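Long-range contacts in bacterioferritin comigratory protein (Xylella fastidiosa, PDB 3IXR), which probably reduces hydrogen peroxide and organic hydroperoxides as a cysteine-dependent peroxiredoxin of the PrxQ type: residues E70-N75 and A104-T109; Q52-Y57 and N85-G90; D94-H99 and L112-D117; P65-E70 and I140-F145. The protein carries 1 engineered substitution. One frame throughout, in Å; residues are numbered along the deposited sequence. Where two conformers were deposited one is given.

Contact 1: E70-N75 and A104-T109; sequences EGLEFN and AKQGFT
Asn75 and Thr109 make the polar part of this contact. The backbone N of Thr109 donates to Asn75 OD1 over 2.7 Å; the bond is close to straight, 163° at the hydrogen, although the donor sits 29° out of the carbonyl plane. Thr109 OG1 comes to 2.9 Å from the same Asn75 OD1. Water 1 donates to Asn75 O and also joins Thr109 OG1, so it links the helix backbone to the threonine. The other end of the amide gives a weak bond, Asn75 ND2 to Gly107 O at 3.1 Å. With its CG anti to the backbone N (chi1 -158°), Asn75 presents both amide atoms to residues 107-109.

Apolar packing lies beside this amide. Phe108 approaches the backbone of helix 65-82 obliquely, with CE1 3.4 Å from Gly71 C and CZ 3.5 Å from Gly71 CA. Leu72 CD2 lies 4.0 Å from Phe108 CE1, the two side chains crossing at about a right angle.

Further out, Gln106 CB lies above one face of Phe108, toward the rim, and Phe102 meets that ring edge-to-face. Gly107 leaves the helical conformation with positive phi as helix 96-106 ends. The chemistry implies a two-part join just past that helix: Asn75 OD1 takes one firm bond from Thr109 N and ND2 adds a weak one to Gly107 O, while Phe108 packs directly on the backbone at Gly71.

Contact 2: Q52-Y57 and N85-G90; sequences QWLVLY and NATVLG
Trp53-Tyr57 and Ala86-Gly90 run as neighbouring parallel strands, their axes 4.7 Å apart at closest approach and inclined by 22°. They are the two strands of a beta-alpha-beta crossover through helix 65-82, in the mixed sheet of the thioredoxin-like peroxiredoxin fold. Five backbone bonds alternate in direction: the N atoms of Trp53, Val55 and Tyr57 donate to Asn85 O, Thr87 O and Leu89 O, while Thr87 N and Leu89 N return to Trp53 O and Val55 O. The Val55 N to Thr87 O bond, 2.8 Å long, is almost straight at 177°.

One sheet face carries Leu54, Leu56, Thr87 and Leu89; Leu54 CD1 meets Thr87 CG2 at 3.8 Å, and Leu56 CD1 lies 3.8 Å from Leu89 CB. On the other, the CB atoms of Trp53 and Ala86 approach to 3.7 Å and both residues touch Leu173 of helix 165-177, while helix 65-82 packs on Val55, Val88 and Tyr57. At the strand entry, water 2 donates to Gln52 OE1 and Asn85 OD1; Asn85 ND2 is hydrogen-bonded to Asn51 O.

Tyr57 CG stands between the backbone N and carbonyl carbon (chi1 87°), which swings the ring across the neighbouring strand. Val88 CG1 touches its edge, 3.6 Å from Tyr57 CD1, and Gly90 CA makes a CH-pi contact over one face, 3.6 Å from the ring centroid.

Contact 3: D94-H99 and L112-D117; sequences DSVKSH and LVSDSD
The backbones of 94-99 and 112-114 come within 5.4 Å at the CA atoms of Ser95 and Ser114 and 6.5 Å at those of His99 and Leu112. The runs belong to the beta-alpha-beta unit of strand 86-92, helix 96-106 and strand 112-114, so the contact ties the first turn of the crossover helix, and the loop leading into it, to the strand that follows.

The His99 imidazole is fixed on several sides. Its NE2 donates to Val113 O over 2.8 Å, at 153° about the hydrogen. The acceptor lies in the ring plane, but the donor stands above the carbonyl plane of Val113, 61° out of it, rather than on a lone pair. At the other nitrogen, His99 ND1 is hydrogen-bonded to Asp62 OD2, an oxygen shared with Ser98 OG. Bonds at both nitrogens set the rotation of the ring. One face takes a CH-pi contact from Leu112 CB, 3.6 Å from the centroid of the His99 ring; toward the rim of the opposite face lies Asp94 O.

That same carbonyl is bound by serine: Ser114 OG donates to Asp94 O at 2.7 Å, its hydroxyl carried anti to the backbone N (chi1 173°). Val96 CG2 packs on Ser114 CB at 3.6 Å. Just before the helix, Ser95 is the N-cap, its OG accepting from Ser98 N at 2.9 Å.

Contact 4: P65-E70 and I140-F145; sequences PGSSTE and IERSTF. Engineered in segment 65-70: Ser67 (natural residue Cys).
Arg142 reaches from the irregular stretch just before residues 143-145 of the broken strand 137-147 to Glu70 and Ser67 on the first turns of helix 65-82, in what is probably the active-site region of the peroxiredoxin fold. Ser67 is an engineered residue in place of cysteine. Two residues after the Pro65 that opens the segment, and with its N bonded to Thr64 OG1, it fits the family's Thr-x-x-Cys motif, which carries the peroxidatic cysteine; Arg142 is consistent with the arginine that accompanies that cysteine in relatives.

The charged interaction is a salt bridge, Arg142 NH1 to Glu70 OE1 at 2.9 Å and 167° about the hydrogen. It uses one nitrogen and one oxygen: the guanidinium and carboxylate planes are 57° apart, so the two groups are not laid flat in a two-pronged pair. Glu70 OE1 nevertheless lies close to the guanidinium plane. The extended start of the arginine chain places CD 3.3 Å from Glu70 OE1, and the bend at chi3 (-46°) then turns the guanidinium so that NH1 meets that oxygen.

A second hydrogen bond, to an uncharged hydroxyl, uses the same nitrogen. In the Ser67 conformer described, one of two modelled, Arg142 NH1 donates to Ser67 OG at 3.1 Å. Each acceptor then takes one N-H of NH1; the serine bond is provisional, whereas the Glu70 bridge orients NH1.

Glu70 OE2 has a weak hydrogen bond with His165 ND1. Water 3 also links it to Thr144, lying 2.6 Å from Glu70 OE2 and 2.8 Å from Thr144 OG1.

How the contacts relate
All four contacts lie within the AhpC/TSA-type domain, with centres about 12 to 17 Å apart. Helix 65-82 serves contacts 1 and 4, which share Glu70, and it is also the crossover between the strands of contact 2. Helix 96-106 has its start in contact 3 and its end in contact 1. The strands of contacts 2, 3 and 4 are neighbours in one mixed sheet: 137-147, 53-58, 86-92 and 112-114 in that order. Contact 2 closes before contact 3 opens, while the 65-70 to 140-145 pairing spans both contact 1 and contact 3. Contacts 1 and 4 thus tie helix 65-82 to the end of helix 96-106 and to strand 137-147, while contacts 2 and 3 belong to two consecutive crossovers.

Contact 1: E70-N75 and A104-T109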
loop_
_atom_site.group_PDB
_atom_site.type_symbol
_atom_site.label_atom_id
_atom_site.label_comp_id
_atom_site.label_asym_id
_atom_site.label_seq_id
_atom_site.Cartn_x
_atom_site.Cartn_y
_atom_site.Cartn_z
ATOM N N GLU A 70 -9.140 -5.642 -4.905
ATOM C CA GLU A 70 -7.798 -5.095 -5.066
ATOM C C GLU A 70 -6.653 -6.040 -4.601
ATOM O O GLU A 70 -5.663 -6.213 -5.271
ATOM C CB GLU A 70 -7.658 -3.708 -4.366
ATOM C CG GLU A 70 -6.323 -3.028 -4.666
ATOM C CD GLU A 70 -6.266 -1.635 -4.110
ATOM O OE1 GLU A 70 -7.108 -1.252 -3.241
ATOM O OE2 GLU A 70 -5.348 -0.896 -4.537
ATOM N N GLY A 71 -6.859 -6.629 -3.396
ATOM C CA GLY A 71 -5.895 -7.592 -2.871
ATOM C C GLY A 71 -5.642 -8.778 -3.781
ATOM O O GLY A 71 -4.576 -9.250 -3.938
ATOM N N LEU A 72 -6.749 -9.315 -4.246
ATOM C CA LEU A 72 -6.642 -10.435 -5.157
ATOM C C LEU A 72 -5.956 -10.123 -6.472
ATOM O O LEU A 72 -5.132 -10.999 -6.961
ATOM C CB LEU A 72 -8.019 -11.058 -5.448
ATOM C CG LEU A 72 -8.697 -11.741 -4.187
ATOM C CD1 LEU A 72 -10.154 -12.011 -4.561
ATOM C CD2 LEU A 72 -7.919 -13.067 -3.814
ATOM N N GLU A 73 -6.155 -8.933 -6.988
ATOM C CA GLU A 73 -5.476 -8.553 -8.207
ATOM C C GLU A 73 -4.002 -8.381 -8.005
ATOM O O GLU A 73 -3.197 -8.798 -8.841
ATOM C CB GLU A 73 -6.129 -7.334 -8.857
ATOM C CG GLU A 73 -7.583 -7.660 -9.293
ATOM C CD GLU A 73 -8.164 -6.662 -10.251
ATOM O OE1 GLU A 73 -7.582 -5.609 -10.512
ATOM O OE2 GLU A 73 -9.304 -6.931 -10.752
ATOM N N PHE A 74 -3.602 -7.774 -6.881
ATOM C CA PHE A 74 -2.196 -7.775 -6.569
ATOM C C PHE A 74 -1.639 -9.190 -6.304
ATOM O O PHE A 74 -0.541 -9.490 -6.694
ATOM C CB PHE A 74 -1.926 -6.865 -5.358
ATOM C CG PHE A 74 -1.743 -5.442 -5.709
ATOM C CD1 PHE A 74 -0.707 -4.994 -6.537
ATOM C CD2 PHE A 74 -2.725 -4.541 -5.246
ATOM C CE1 PHE A 74 -0.620 -3.590 -6.911
ATOM C CE2 PHE A 74 -2.714 -3.187 -5.521
ATOM C CZ PHE A 74 -1.609 -2.649 -6.359
ATOM N N ASN A 75 -2.422 -10.072 -5.654
ATOM C CA ASN A 75 -1.915 -11.332 -5.242
ATOM C C ASN A 75 -1.564 -12.177 -6.529
ATOM O O ASN A 75 -0.503 -12.855 -6.565
ATOM C CB ASN A 75 -3.012 -12.016 -4.423
ATOM C CG ASN A 75 -2.418 -13.079 -3.503
ATOM O OD1 ASN A 75 -1.388 -12.884 -2.826
ATOM N ND2 ASN A 75 -3.034 -14.238 -3.552
ATOM N N ALA A 104 -6.216 -14.730 5.442
ATOM C CA ALA A 104 -6.522 -16.146 5.366
ATOM C C ALA A 104 -7.675 -16.412 4.461
ATOM O O ALA A 104 -7.624 -17.363 3.658
ATOM C CB ALA A 104 -6.844 -16.667 6.759
ATOM N N LYS A 105 -8.735 -15.650 4.645
ATOM C CA LYS A 105 -9.972 -15.883 3.827
ATOM C C LYS A 105 -9.638 -15.751 2.370
ATOM O O LYS A 105 -10.144 -16.524 1.502
ATOM C CB LYS A 105 -10.982 -14.859 4.181
ATOM C CG LYS A 105 -12.418 -15.008 3.394
ATOM C CD LYS A 105 -13.426 -14.035 3.915
ATOM C CE LYS A 105 -14.649 -13.812 2.983
ATOM N NZ LYS A 105 -15.048 -15.052 2.261
ATOM N N GLN A 106 -8.877 -14.710 2.036
ATOM C CA GLN A 106 -8.606 -14.460 0.562
ATOM C C GLN A 106 -7.428 -15.207 0.011
ATOM O O GLN A 106 -7.208 -15.138 -1.227
ATOM C CB GLN A 106 -8.455 -12.940 0.334
ATOM C CG GLN A 106 -9.588 -12.068 0.819
ATOM C CD GLN A 106 -10.942 -12.278 0.073
ATOM O OE1 GLN A 106 -10.916 -12.653 -1.073
ATOM N NE2 GLN A 106 -12.074 -11.967 0.700
ATOM N N GLY A 107 -6.546 -15.737 0.864
ATOM C CA GLY A 107 -5.323 -16.344 0.493
ATOM C C GLY A 107 -4.240 -15.417 0.016
ATOM O O GLY A 107 -3.385 -15.774 -0.859
ATOM N N PHE A 108 -4.205 -14.216 0.603
ATOM C CA PHE A 108 -3.124 -13.299 0.228
ATOM C C PHE A 108 -1.735 -13.825 0.641
ATOM O O PHE A 108 -1.535 -14.364 1.791
ATOM C CB PHE A 108 -3.295 -11.919 0.909
ATOM C CG PHE A 108 -4.519 -11.173 0.513
ATOM C CD1 PHE A 108 -5.205 -11.418 -0.717
ATOM C CD2 PHE A 108 -5.044 -10.207 1.392
ATOM C CE1 PHE A 108 -6.319 -10.680 -1.061
ATOM C CE2 PHE A 108 -6.193 -9.418 1.063
ATOM C CZ PHE A 108 -6.881 -9.685 -0.188
ATOM N N THR A 109 -0.781 -13.643 -0.254
ATOM C CA THR A 109 0.615 -14.104 0.010
ATOM C C THR A 109 1.569 -12.972 0.410
ATOM O O THR A 109 2.701 -13.243 0.819
ATOM C CB THR A 109 1.221 -14.977 -1.137
ATOM O OG1 THR A 109 1.168 -14.272 -2.346
ATOM C CG2 THR A 109 0.456 -16.197 -1.323
HETATM O O HOH W 1 0.486 -14.781 -4.844
#

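Contact 2: Q52-Y57 and N85-G90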
loop_
_atom_site.group_PDB
_atom_site.type_symbol
_atom_site.label_atom_id
_atom_site.label_comp_id
_atom_site.label_asym_id
_atom_site.label_seq_id
_atom_site.Cartn_x
_atom_site.Cartn_y
_atom_site.Cartn_z
ATOM N N GLN A 52 15.175 -2.068 -3.247
ATOM C CA GLN A 52 14.134 -2.792 -3.970
ATOM C C GLN A 52 13.004 -1.750 -4.269
ATOM O O GLN A 52 12.983 -0.680 -3.664
ATOM C CB GLN A 52 13.592 -3.930 -3.097
ATOM C CG GLN A 52 14.623 -4.844 -2.523
ATOM C CD GLN A 52 14.051 -5.625 -1.341
ATOM O OE1 GLN A 52 12.859 -5.924 -1.327
ATOM N NE2 GLN A 52 14.904 -5.976 -0.354
ATOM N N TRP A 53 12.081 -2.073 -5.204
ATOM C CA TRP A 53 10.865 -1.258 -5.422
ATOM C C TRP A 53 9.801 -1.753 -4.462
ATOM O O TRP A 53 9.646 -2.988 -4.247
ATOM C CB TRP A 53 10.343 -1.537 -6.807
ATOM C CG TRP A 53 11.266 -0.952 -7.861
ATOM C CD1 TRP A 53 12.357 -1.590 -8.413
ATOM C CD2 TRP A 53 11.214 0.360 -8.470
ATOM N NE1 TRP A 53 13.007 -0.731 -9.330
ATOM C CE2 TRP A 53 12.287 0.432 -9.419
ATOM C CE3 TRP A 53 10.356 1.466 -8.340
ATOM C CZ2 TRP A 53 12.544 1.579 -10.177
ATOM C CZ3 TRP A 53 10.591 2.589 -9.120
ATOM C CH2 TRP A 53 11.681 2.623 -10.051
ATOM N N LEU A 54 9.061 -0.799 -3.941
ATOM C CA LEU A 54 7.918 -1.146 -3.093
ATOM C C LEU A 54 6.599 -0.512 -3.628
ATOM O O LEU A 54 6.540 0.679 -3.935
ATOM C CB LEU A 54 8.181 -0.577 -1.674
ATOM C CG LEU A 54 7.063 -0.876 -0.655
ATOM C CD1 LEU A 54 6.809 -2.423 -0.523
ATOM C CD2 LEU A 54 7.315 -0.134 0.647
ATOM N N VAL A 55 5.590 -1.365 -3.772
ATOM C CA VAL A 55 4.230 -0.876 -4.037
ATOM C C VAL A 55 3.518 -0.828 -2.726
ATOM O O VAL A 55 3.269 -1.880 -2.130
ATOM C CB VAL A 55 3.418 -1.793 -4.973
ATOM C CG1 VAL A 55 1.990 -1.181 -5.197
ATOM C CG2 VAL A 55 4.186 -1.869 -6.437
ATOM N N LEU A 56 3.213 0.382 -2.288
ATOM C CA LEU A 56 2.529 0.561 -1.003
ATOM C C LEU A 56 1.085 1.035 -1.342
ATOM O O LEU A 56 0.849 2.134 -1.844
ATOM C CB LEU A 56 3.276 1.623 -0.210
ATOM C CG LEU A 56 2.786 1.807 1.220
ATOM C CD1 LEU A 56 3.250 0.557 2.047
ATOM C CD2 LEU A 56 3.503 3.067 1.742
ATOM N N TYR A 57 0.148 0.097 -1.169
ATOM C CA TYR A 57 -1.252 0.401 -1.591
ATOM C C TYR A 57 -2.171 0.553 -0.361
ATOM O O TYR A 57 -2.186 -0.370 0.515
ATOM C CB TYR A 57 -1.754 -0.596 -2.660
ATOM C CG TYR A 57 -2.399 -1.887 -2.124
ATOM C CD1 TYR A 57 -1.641 -3.070 -2.081
ATOM C CD2 TYR A 57 -3.800 -1.915 -1.809
ATOM C CE1 TYR A 57 -2.238 -4.277 -1.626
ATOM C CE2 TYR A 57 -4.387 -3.073 -1.340
ATOM C CZ TYR A 57 -3.604 -4.271 -1.328
ATOM O OH TYR A 57 -4.070 -5.536 -0.864
ATOM N N ASN A 85 12.110 -7.286 -8.904
ATOM C CA ASN A 85 12.715 -6.748 -7.707
ATOM C C ASN A 85 11.740 -5.765 -7.022
ATOM O O ASN A 85 12.125 -4.704 -6.482
ATOM C CB ASN A 85 14.111 -6.101 -7.992
ATOM C CG ASN A 85 14.832 -5.720 -6.736
ATOM O OD1 ASN A 85 14.758 -6.410 -5.717
ATOM N ND2 ASN A 85 15.519 -4.596 -6.780
ATOM N N ALA A 86 10.441 -6.126 -7.064
ATOM C CA ALA A 86 9.409 -5.285 -6.438
ATOM C C ALA A 86 8.570 -6.157 -5.522
ATOM O O ALA A 86 8.407 -7.362 -5.732
ATOM C CB ALA A 86 8.437 -4.634 -7.496
ATOM N N THR A 87 8.012 -5.530 -4.510
ATOM C CA THR A 87 7.088 -6.314 -3.759
ATOM C C THR A 87 5.930 -5.376 -3.360
ATOM O O THR A 87 5.971 -4.162 -3.579
ATOM C CB THR A 87 7.761 -6.879 -2.549
ATOM O OG1 THR A 87 6.836 -7.781 -1.909
ATOM C CG2 THR A 87 8.270 -5.792 -1.592
ATOM N N VAL A 88 4.927 -5.968 -2.737
ATOM C CA VAL A 88 3.697 -5.245 -2.466
ATOM C C VAL A 88 3.369 -5.274 -1.009
ATOM O O VAL A 88 3.546 -6.332 -0.392
ATOM C CB VAL A 88 2.510 -5.927 -3.196
ATOM C CG1 VAL A 88 1.135 -5.268 -2.869
ATOM C CG2 VAL A 88 2.803 -5.903 -4.807
ATOM N N LEU A 89 2.899 -4.148 -0.466
ATOM C CA LEU A 89 2.368 -4.121 0.904
ATOM C C LEU A 89 1.056 -3.380 0.841
ATOM O O LEU A 89 0.991 -2.227 0.342
ATOM C CB LEU A 89 3.304 -3.252 1.774
ATOM C CG LEU A 89 4.475 -3.824 2.515
ATOM C CD1 LEU A 89 4.908 -2.620 3.435
ATOM C CD2 LEU A 89 4.041 -5.020 3.405
ATOM N N GLY A 90 -0.026 -3.981 1.386
ATOM C CA GLY A 90 -1.274 -3.248 1.487
ATOM C C GLY A 90 -1.347 -2.592 2.899
ATOM O O GLY A 90 -0.682 -3.077 3.853
HETATM O O HOH W 2 12.589 -7.444 -3.724
#

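Contact 3: D94-H99 and L112-D117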
loop_
_atom_site.group_PDB
_atom_site.type_symbol
_atom_site.label_atom_id
_atom_site.label_comp_id
_atom_site.label_asym_id
_atom_site.label_seq_id
_atom_site.Cartn_x
_atom_site.Cartn_y
_atom_site.Cartn_z
ATOM N N ASP A 94 -7.077 -1.125 9.977
ATOM C CA ASP A 94 -7.673 -2.271 10.721
ATOM C C ASP A 94 -6.608 -2.988 11.508
ATOM O O ASP A 94 -5.423 -2.868 11.307
ATOM C CB ASP A 94 -8.272 -3.294 9.699
ATOM C CG ASP A 94 -9.442 -2.700 8.974
ATOM O OD1 ASP A 94 -10.477 -2.432 9.622
ATOM O OD2 ASP A 94 -9.303 -2.422 7.721
ATOM N N SER A 95 -7.090 -3.720 12.521
ATOM C CA SER A 95 -6.189 -4.421 13.371
ATOM C C SER A 95 -5.422 -5.531 12.751
ATOM O O SER A 95 -5.762 -6.046 11.639
ATOM C CB SER A 95 -6.968 -5.026 14.535
ATOM O OG SER A 95 -7.919 -6.015 14.050
ATOM N N VAL A 96 -4.327 -5.979 13.385
ATOM C CA VAL A 96 -3.672 -7.196 12.973
ATOM C C VAL A 96 -4.648 -8.413 12.928
ATOM O O VAL A 96 -4.561 -9.252 12.010
ATOM C CB VAL A 96 -2.437 -7.534 13.863
ATOM C CG1 VAL A 96 -1.811 -8.878 13.437
ATOM C CG2 VAL A 96 -1.412 -6.384 13.662
ATOM N N LYS A 97 -5.498 -8.520 13.940
ATOM C CA LYS A 97 -6.465 -9.655 13.941
ATOM C C LYS A 97 -7.339 -9.631 12.742
ATOM O O LYS A 97 -7.492 -10.689 12.042
ATOM C CB LYS A 97 -7.318 -9.561 15.212
ATOM C CG LYS A 97 -8.314 -10.650 15.277
ATOM C CD LYS A 97 -9.102 -10.557 16.599
ATOM C CE LYS A 97 -8.615 -11.616 17.499
ATOM N NZ LYS A 97 -7.250 -11.268 17.873
ATOM N N SER A 98 -7.830 -8.440 12.440
ATOM C CA SER A 98 -8.697 -8.277 11.234
ATOM C C SER A 98 -7.899 -8.671 9.980
ATOM O O SER A 98 -8.406 -9.360 9.022
ATOM C CB SER A 98 -9.119 -6.823 11.114
ATOM O OG SER A 98 -9.937 -6.625 9.920
ATOM N N HIS A 99 -6.687 -8.113 9.854
ATOM C CA HIS A 99 -5.810 -8.465 8.689
ATOM C C HIS A 99 -5.542 -9.956 8.542
ATOM O O HIS A 99 -5.499 -10.485 7.440
ATOM C CB HIS A 99 -4.448 -7.758 8.804
ATOM C CG HIS A 99 -4.488 -6.297 8.459
ATOM N ND1 HIS A 99 -5.619 -5.661 7.989
ATOM C CD2 HIS A 99 -3.493 -5.366 8.438
ATOM C CE1 HIS A 99 -5.322 -4.400 7.695
ATOM N NE2 HIS A 99 -4.051 -4.201 7.993
ATOM N N LEU A 112 -0.110 -7.254 4.993
ATOM C CA LEU A 112 -0.941 -6.065 5.176
ATOM C C LEU A 112 -0.422 -5.316 6.412
ATOM O O LEU A 112 -0.313 -5.964 7.495
ATOM C CB LEU A 112 -2.456 -6.371 5.426
ATOM C CG LEU A 112 -3.074 -7.217 4.277
ATOM C CD1 LEU A 112 -4.540 -7.675 4.624
ATOM C CD2 LEU A 112 -2.985 -6.442 2.889
ATOM N N VAL A 113 -0.149 -4.004 6.267
ATOM C CA VAL A 113 0.163 -3.208 7.455
ATOM C C VAL A 113 -1.051 -2.841 8.235
ATOM O O VAL A 113 -2.052 -2.298 7.674
ATOM C CB VAL A 113 0.757 -1.879 6.988
ATOM C CG1 VAL A 113 1.202 -0.979 8.212
ATOM C CG2 VAL A 113 1.920 -2.230 6.210
ATOM N N SER A 114 -1.031 -3.113 9.560
ATOM C CA SER A 114 -2.092 -2.602 10.437
ATOM C C SER A 114 -1.630 -1.246 10.904
ATOM O O SER A 114 -0.751 -1.162 11.838
ATOM C CB SER A 114 -2.210 -3.554 11.642
ATOM O OG SER A 114 -3.105 -3.017 12.591
ATOM N N ASP A 115 -2.161 -0.210 10.268
ATOM C CA ASP A 115 -1.752 1.192 10.520
ATOM C C ASP A 115 -2.656 1.768 11.560
ATOM O O ASP A 115 -3.414 2.720 11.340
ATOM C CB ASP A 115 -1.693 1.989 9.197
ATOM C CG ASP A 115 -1.098 3.361 9.347
ATOM O OD1 ASP A 115 -1.658 4.317 8.794
ATOM O OD2 ASP A 115 -0.055 3.417 10.019
ATOM N N SER A 116 -2.703 1.135 12.725
ATOM C CA SER A 116 -3.803 1.445 13.631
ATOM C C SER A 116 -3.615 2.775 14.346
ATOM O O SER A 116 -4.560 3.240 15.010
ATOM C CB SER A 116 -3.950 0.394 14.709
ATOM O OG SER A 116 -2.680 0.150 15.345
ATOM N N ASP A 117 -2.429 3.376 14.239
ATOM C CA ASP A 117 -2.237 4.777 14.724
ATOM C C ASP A 117 -2.331 5.802 13.591
ATOM O O ASP A 117 -2.191 7.023 13.778
ATOM C CB ASP A 117 -0.905 4.923 15.420
ATOM C CG ASP A 117 -0.770 3.947 16.622
ATOM O OD1 ASP A 117 -1.730 3.887 17.482
ATOM O OD2 ASP A 117 0.259 3.224 16.662
#

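Contact 4: P65-E70 and I140-F145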
loop_
_atom_site.group_PDB
_atom_site.type_symbol
_atom_site.label_atom_id
_atom_site.label_comp_id
_atom_site.label_asym_id
_atom_site.label_seq_id
_atom_site.Cartn_x
_atom_site.Cartn_y
_atom_site.Cartn_z
ATOM N N PRO A 65 -15.973 -5.553 -0.845
ATOM C CA PRO A 65 -15.791 -6.054 -2.227
ATOM C C PRO A 65 -14.605 -5.370 -2.963
ATOM O O PRO A 65 -13.855 -6.029 -3.722
ATOM C CB PRO A 65 -17.118 -5.653 -2.906
ATOM C CG PRO A 65 -18.178 -5.728 -1.709
ATOM C CD PRO A 65 -17.339 -5.113 -0.546
ATOM N N GLY A 66 -14.451 -4.045 -2.795
ATOM C CA GLY A 66 -13.350 -3.306 -3.424
ATOM C C GLY A 66 -11.958 -3.695 -2.909
ATOM O O GLY A 66 -10.985 -3.858 -3.653
ATOM N N SER A 67 -11.827 -3.838 -1.589
ATOM C CA SER A 67 -10.508 -4.150 -1.056
ATOM C C SER A 67 -10.133 -5.614 -1.190
ATOM O O SER A 67 -8.985 -5.931 -1.345
ATOM C CB SER A 67 -10.360 -3.585 0.375
ATOM O OG SER A 67 -10.698 -2.220 0.295
ATOM N N SER A 68 -11.129 -6.534 -1.197
ATOM C CA SER A 68 -10.744 -7.893 -1.505
ATOM C C SER A 68 -10.425 -8.086 -2.994
ATOM O O SER A 68 -9.403 -8.723 -3.279
ATOM C CB SER A 68 -11.771 -8.954 -1.069
ATOM O OG SER A 68 -12.951 -8.761 -1.815
ATOM N N THR A 69 -11.170 -7.401 -3.888
ATOM C CA THR A 69 -10.766 -7.409 -5.312
ATOM C C THR A 69 -9.399 -6.817 -5.519
ATOM O O THR A 69 -8.551 -7.427 -6.183
ATOM C CB THR A 69 -11.807 -6.626 -6.117
ATOM O OG1 THR A 69 -13.095 -7.285 -5.980
ATOM C CG2 THR A 69 -11.386 -6.630 -7.580
ATOM N N GLU A 70 -9.140 -5.642 -4.905
ATOM C CA GLU A 70 -7.798 -5.095 -5.066
ATOM C C GLU A 70 -6.653 -6.040 -4.601
ATOM O O GLU A 70 -5.663 -6.213 -5.271
ATOM C CB GLU A 70 -7.658 -3.708 -4.366
ATOM C CG GLU A 70 -6.323 -3.028 -4.666
ATOM C CD GLU A 70 -6.266 -1.635 -4.110
ATOM O OE1 GLU A 70 -7.108 -1.252 -3.241
ATOM O OE2 GLU A 70 -5.348 -0.896 -4.537
ATOM N N ILE A 140 -9.692 6.533 4.689
ATOM C CA ILE A 140 -8.621 6.392 3.661
ATOM C C ILE A 140 -9.303 6.599 2.327
ATOM O O ILE A 140 -10.290 5.898 2.023
ATOM C CB ILE A 140 -8.037 4.964 3.767
ATOM C CG1 ILE A 140 -7.157 4.816 5.035
ATOM C CG2 ILE A 140 -7.166 4.643 2.555
ATOM C CD1 ILE A 140 -6.748 3.414 5.315
ATOM N N GLU A 141 -8.712 7.492 1.514
ATOM C CA GLU A 141 -8.940 7.559 0.075
ATOM C C GLU A 141 -8.029 6.559 -0.594
ATOM O O GLU A 141 -6.825 6.581 -0.386
ATOM C CB GLU A 141 -8.622 8.945 -0.427
ATOM C CG GLU A 141 -8.831 9.033 -1.916
ATOM C CD GLU A 141 -8.595 10.474 -2.386
ATOM O OE1 GLU A 141 -9.531 11.303 -2.267
ATOM O OE2 GLU A 141 -7.469 10.830 -2.778
ATOM N N ARG A 142 -8.632 5.598 -1.321
ATOM C CA ARG A 142 -7.845 4.568 -1.923
ATOM C C ARG A 142 -6.712 5.147 -2.825
ATOM O O ARG A 142 -6.946 5.951 -3.730
ATOM C CB ARG A 142 -8.720 3.683 -2.783
ATOM C CG ARG A 142 -8.064 2.362 -3.187
ATOM C CD ARG A 142 -8.972 1.405 -4.040
ATOM N NE ARG A 142 -10.319 1.280 -3.484
ATOM C CZ ARG A 142 -10.641 0.306 -2.597
ATOM N NH1 ARG A 142 -9.773 -0.701 -2.195
ATOM N NH2 ARG A 142 -11.915 0.328 -2.152
ATOM N N SER A 143 -5.468 4.789 -2.496
ATOM C CA SER A 143 -4.265 5.461 -3.067
ATOM C C SER A 143 -3.106 4.404 -3.075
ATOM O O SER A 143 -3.039 3.511 -2.224
ATOM C CB SER A 143 -3.791 6.635 -2.179
ATOM O OG SER A 143 -4.884 7.557 -2.043
ATOM N N THR A 144 -2.202 4.492 -4.050
ATOM C CA THR A 144 -1.045 3.595 -4.172
ATOM C C THR A 144 0.192 4.392 -4.552
ATOM O O THR A 144 0.121 5.331 -5.367
ATOM C CB THR A 144 -1.322 2.581 -5.355
ATOM O OG1 THR A 144 -2.541 1.864 -5.033
ATOM C CG2 THR A 144 -0.106 1.651 -5.511
ATOM N N PHE A 145 1.327 4.014 -3.953
ATOM C CA PHE A 145 2.598 4.704 -4.243
ATOM C C PHE A 145 3.607 3.689 -4.713
ATOM O O PHE A 145 3.717 2.610 -4.148
ATOM C CB PHE A 145 3.017 5.342 -2.920
ATOM C CG PHE A 145 2.042 6.342 -2.467
ATOM C CD1 PHE A 145 0.964 5.954 -1.625
ATOM C CD2 PHE A 145 2.193 7.689 -2.819
ATOM C CE1 PHE A 145 0.011 6.952 -1.264
ATOM C CE2 PHE A 145 1.299 8.678 -2.402
ATOM C CZ PHE A 145 0.192 8.361 -1.673
HETATM O O HOH W 3 -4.870 1.431 -3.455
#